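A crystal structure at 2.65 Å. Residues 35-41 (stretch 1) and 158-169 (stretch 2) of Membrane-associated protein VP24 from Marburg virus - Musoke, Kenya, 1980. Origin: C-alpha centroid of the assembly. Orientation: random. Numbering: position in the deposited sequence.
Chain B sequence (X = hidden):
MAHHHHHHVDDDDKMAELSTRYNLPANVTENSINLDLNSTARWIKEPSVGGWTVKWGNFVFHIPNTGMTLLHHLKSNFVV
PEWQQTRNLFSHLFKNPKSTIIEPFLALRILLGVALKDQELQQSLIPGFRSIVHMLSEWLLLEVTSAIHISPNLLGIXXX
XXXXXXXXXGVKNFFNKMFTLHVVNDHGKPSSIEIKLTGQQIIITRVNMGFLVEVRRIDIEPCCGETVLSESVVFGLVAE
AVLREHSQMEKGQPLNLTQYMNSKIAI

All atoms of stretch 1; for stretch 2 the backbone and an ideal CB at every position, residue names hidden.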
# COMPACT_ATOMS: atom_id res chain seq x y z
N LEU B 35 -18.59 -19.71 -18.30
CA LEU B 35 -18.31 -19.04 -17.04
C LEU B 35 -19.36 -17.98 -16.70
O LEU B 35 -20.30 -17.76 -17.46
CB LEU B 35 -16.90 -18.44 -17.06
CG LEU B 35 -16.40 -17.81 -18.37
CD1 LEU B 35 -16.97 -16.42 -18.55
CD2 LEU B 35 -14.88 -17.79 -18.41
N ASP B 36 -19.19 -17.33 -15.56
CA ASP B 36 -20.19 -16.41 -15.03
C ASP B 36 -20.17 -15.05 -15.73
O ASP B 36 -19.54 -14.10 -15.25
CB ASP B 36 -19.99 -16.23 -13.52
CG ASP B 36 -21.27 -15.90 -12.80
OD1 ASP B 36 -22.20 -15.36 -13.44
OD2 ASP B 36 -21.36 -16.17 -11.58
N LEU B 37 -20.87 -14.95 -16.86
CA LEU B 37 -20.87 -13.73 -17.66
C LEU B 37 -21.62 -12.58 -16.99
O LEU B 37 -21.22 -11.42 -17.11
CB LEU B 37 -21.47 -14.00 -19.04
CG LEU B 37 -20.67 -14.91 -19.97
CD1 LEU B 37 -21.44 -15.17 -21.26
CD2 LEU B 37 -19.31 -14.31 -20.28
N ASN B 38 -22.70 -12.90 -16.28
CA ASN B 38 -23.53 -11.88 -15.64
C ASN B 38 -22.91 -11.26 -14.39
O ASN B 38 -23.50 -10.37 -13.77
CB ASN B 38 -24.92 -12.43 -15.34
CG ASN B 38 -24.89 -13.88 -14.90
OD1 ASN B 38 -24.11 -14.69 -15.42
ND2 ASN B 38 -25.73 -14.23 -13.93
N SER B 39 -21.73 -11.74 -14.02
CA SER B 39 -21.01 -11.22 -12.86
C SER B 39 -20.54 -9.79 -13.09
O SER B 39 -20.28 -9.05 -12.14
CB SER B 39 -19.82 -12.12 -12.53
OG SER B 39 -18.98 -12.29 -13.67
N THR B 40 -20.43 -9.41 -14.36
CA THR B 40 -20.02 -8.05 -14.72
C THR B 40 -21.11 -7.04 -14.40
O THR B 40 -20.84 -5.84 -14.31
CB THR B 40 -19.71 -7.95 -16.22
OG1 THR B 40 -20.91 -8.16 -16.97
CG2 THR B 40 -18.68 -8.99 -16.62
N ALA B 41 -22.34 -7.51 -14.25
CA ALA B 41 -23.47 -6.63 -13.97
C ALA B 41 -23.79 -6.59 -12.48
O ALA B 41 -24.73 -5.92 -12.06
CB ALA B 41 -24.68 -7.06 -14.77
N UNK B 158 -23.65 -9.83 -27.69
CA UNK B 158 -22.47 -8.98 -27.52
C UNK B 158 -21.57 -9.42 -26.36
O UNK B 158 -20.35 -9.27 -26.44
CB UNK B 158 -22.91 -7.53 -27.30
N UNK B 159 -22.16 -9.94 -25.30
CA UNK B 159 -21.38 -10.43 -24.17
C UNK B 159 -20.94 -11.87 -24.39
O UNK B 159 -21.54 -12.81 -23.86
CB UNK B 159 -22.19 -10.32 -22.88
N UNK B 160 -19.88 -12.05 -25.17
CA UNK B 160 -19.33 -13.37 -25.43
C UNK B 160 -18.21 -13.68 -24.44
O UNK B 160 -17.78 -12.81 -23.68
CB UNK B 160 -18.82 -13.46 -26.87
N UNK B 161 -17.73 -14.92 -24.44
CA UNK B 161 -16.63 -15.30 -23.56
C UNK B 161 -15.38 -14.49 -23.89
O UNK B 161 -14.66 -14.05 -22.99
CB UNK B 161 -16.34 -16.80 -23.68
N UNK B 162 -15.12 -14.30 -25.18
CA UNK B 162 -14.01 -13.48 -25.64
C UNK B 162 -14.08 -12.06 -25.09
O UNK B 162 -13.09 -11.53 -24.59
CB UNK B 162 -13.98 -13.44 -27.17
N UNK B 163 -15.25 -11.44 -25.20
CA UNK B 163 -15.45 -10.08 -24.71
C UNK B 163 -15.32 -9.98 -23.20
O UNK B 163 -14.82 -8.99 -22.67
CB UNK B 163 -16.83 -9.57 -25.14
N UNK B 164 -15.76 -11.02 -22.50
CA UNK B 164 -15.59 -11.09 -21.05
C UNK B 164 -14.11 -11.19 -20.70
O UNK B 164 -13.62 -10.50 -19.81
CB UNK B 164 -16.36 -12.28 -20.47
N UNK B 165 -13.40 -12.05 -21.42
CA UNK B 165 -11.97 -12.26 -21.20
C UNK B 165 -11.20 -10.96 -21.41
O UNK B 165 -10.38 -10.58 -20.58
CB UNK B 165 -11.44 -13.35 -22.13
N UNK B 166 -11.48 -10.30 -22.53
CA UNK B 166 -10.83 -9.04 -22.87
C UNK B 166 -11.12 -7.97 -21.82
O UNK B 166 -10.23 -7.23 -21.41
CB UNK B 166 -11.29 -8.56 -24.25
N UNK B 167 -12.37 -7.91 -21.39
CA UNK B 167 -12.79 -6.93 -20.40
C UNK B 167 -12.01 -7.05 -19.10
O UNK B 167 -11.56 -6.05 -18.55
CB UNK B 167 -14.29 -7.08 -20.12
N UNK B 168 -11.83 -8.28 -18.63
CA UNK B 168 -11.07 -8.52 -17.41
C UNK B 168 -9.59 -8.20 -17.62
O UNK B 168 -8.96 -7.58 -16.77
CB UNK B 168 -11.24 -9.97 -16.95
N UNK B 169 -9.05 -8.62 -18.76
CA UNK B 169 -7.65 -8.35 -19.09
C UNK B 169 -7.37 -6.85 -19.17
O UNK B 169 -6.29 -6.39 -18.79
CB UNK B 169 -7.28 -9.02 -20.42

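Position 158 has nothing of stretch 1 within 5.5 Å of its ideal CB, so this contact sets no rule there; it is Tyr158, which makes no contact with stretch 1.

At 159 the backbone leaves helical angles (phi/psi -86/80) and CA-to-CB points toward stretch 1, with the ideal CB 5.2 Å from Leu37 CD1. That leaves room for a medium apolar chain, such as leucine, isoleucine or methionine, reaching toward Leu37 and Thr40. The residue is Leu159. Its CD2 lies 4.0 Å from Leu37 CB and 4.3 Å from Thr40 OG1, while its backbone O sits 3.5 Å from Leu37 CD1.

Position 160 points away and immediately precedes a helix, at phi/psi -93/172. Serine, threonine, aspartate or asparagine would suit, each able to accept from a free amide of the first turn. Thr160 does so: its OG1 takes a weak capping bond from the backbone N of 163, 3.3 Å from OG1.

At 161 CA-to-CB runs sideways, and the ideal CB stands 5.2 Å from both Leu37 CD2 and Leu35 CD1. Small or polar residues are easily accommodated, and Ser161 is one; its CA lies 4.3 Å from Leu37 CD2. Position 162 is out of reach and unconstrained by stretch 1: Asp162. Position 163 points sideways with nothing of stretch 1 near its ideal CB, and the side chain of Met163 leads away.

Position 164 decides the contact. Its CB points toward stretch 1, with the ideal atom 3.6 Å from Leu37 CD2 and 4.6 Å from Leu35 CD1; beyond lie Ser39 and Thr40. A long apolar chain could enter, but a flat ring uses such varied surroundings well. Phe164, with chi1 t, places one face under Leu35 CD1, 4.0 Å from the ring centroid, in a CH-pi contact. Near the ring plane, its CE2 meets Thr40 CG2 at 3.5 Å and Ser39 OG at 3.7 Å. That hydroxyl already donates a very short bond to Asp36 O (OG to O, 2.5 Å), so the ring edge packs against a polar group with a partner of its own.

Position 165 looks sideways and tolerates a long, flexible chain; Lys165 runs past without a close contact. Position 166 is out of reach: Ile166.

Positions 167 and 168 point toward stretch 1 from farther off, so a side chain needs length to touch it, and an apolar one suits the Thr40 methyl. Leu167 brings CD2 to 4.2 Å from Thr40 CG2, and Met168 extends CE to 3.7 Å from the same methyl. Position 169 is out of reach, and Ala169 makes no contact.

Stretch 2 158-169: YLTSDMFKILMA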
# COMPACT_ATOMS: atom_id res chain seq x y z
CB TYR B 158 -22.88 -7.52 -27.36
CG TYR B 158 -23.53 -6.95 -28.59
CD1 TYR B 158 -23.04 -7.26 -29.86
CD2 TYR B 158 -24.64 -6.12 -28.50
CE1 TYR B 158 -23.63 -6.75 -31.00
CE2 TYR B 158 -25.24 -5.61 -29.64
CZ TYR B 158 -24.73 -5.92 -30.88
OH TYR B 158 -25.32 -5.42 -32.02
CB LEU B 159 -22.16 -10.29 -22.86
CG LEU B 159 -21.48 -10.72 -21.55
CD1 LEU B 159 -20.10 -10.10 -21.42
CD2 LEU B 159 -22.34 -10.37 -20.35
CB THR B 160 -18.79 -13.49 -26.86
OG1 THR B 160 -17.81 -12.47 -27.09
CG2 THR B 160 -19.92 -13.33 -27.86
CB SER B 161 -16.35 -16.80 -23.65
OG SER B 161 -15.74 -17.14 -24.87
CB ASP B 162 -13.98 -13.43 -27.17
CG ASP B 162 -13.19 -14.58 -27.77
OD1 ASP B 162 -12.94 -15.57 -27.06
OD2 ASP B 162 -12.83 -14.49 -28.96
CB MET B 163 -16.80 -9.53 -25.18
CG MET B 163 -16.84 -9.23 -26.67
SD MET B 163 -15.68 -7.92 -27.13
CE MET B 163 -15.04 -8.57 -28.68
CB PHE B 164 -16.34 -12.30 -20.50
CG PHE B 164 -16.19 -12.49 -19.01
CD1 PHE B 164 -15.19 -13.29 -18.50
CD2 PHE B 164 -17.06 -11.86 -18.14
CE1 PHE B 164 -15.05 -13.45 -17.13
CE2 PHE B 164 -16.93 -12.03 -16.77
CZ PHE B 164 -15.93 -12.82 -16.27
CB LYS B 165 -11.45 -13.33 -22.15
CG LYS B 165 -10.59 -14.39 -21.48
CD LYS B 165 -11.44 -15.48 -20.88
CE LYS B 165 -12.01 -16.38 -21.96
NZ LYS B 165 -10.92 -17.01 -22.76
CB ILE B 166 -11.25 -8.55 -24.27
CG1 ILE B 166 -10.72 -9.50 -25.34
CG2 ILE B 166 -10.75 -7.14 -24.53
CD1 ILE B 166 -11.09 -9.10 -26.75
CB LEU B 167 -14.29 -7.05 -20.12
CG LEU B 167 -14.80 -6.04 -19.09
CD1 LEU B 167 -14.58 -4.62 -19.60
CD2 LEU B 167 -16.27 -6.29 -18.76
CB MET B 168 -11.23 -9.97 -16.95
CG MET B 168 -12.68 -10.40 -16.74
SD MET B 168 -13.57 -9.38 -15.54
CE MET B 168 -15.00 -8.93 -16.51
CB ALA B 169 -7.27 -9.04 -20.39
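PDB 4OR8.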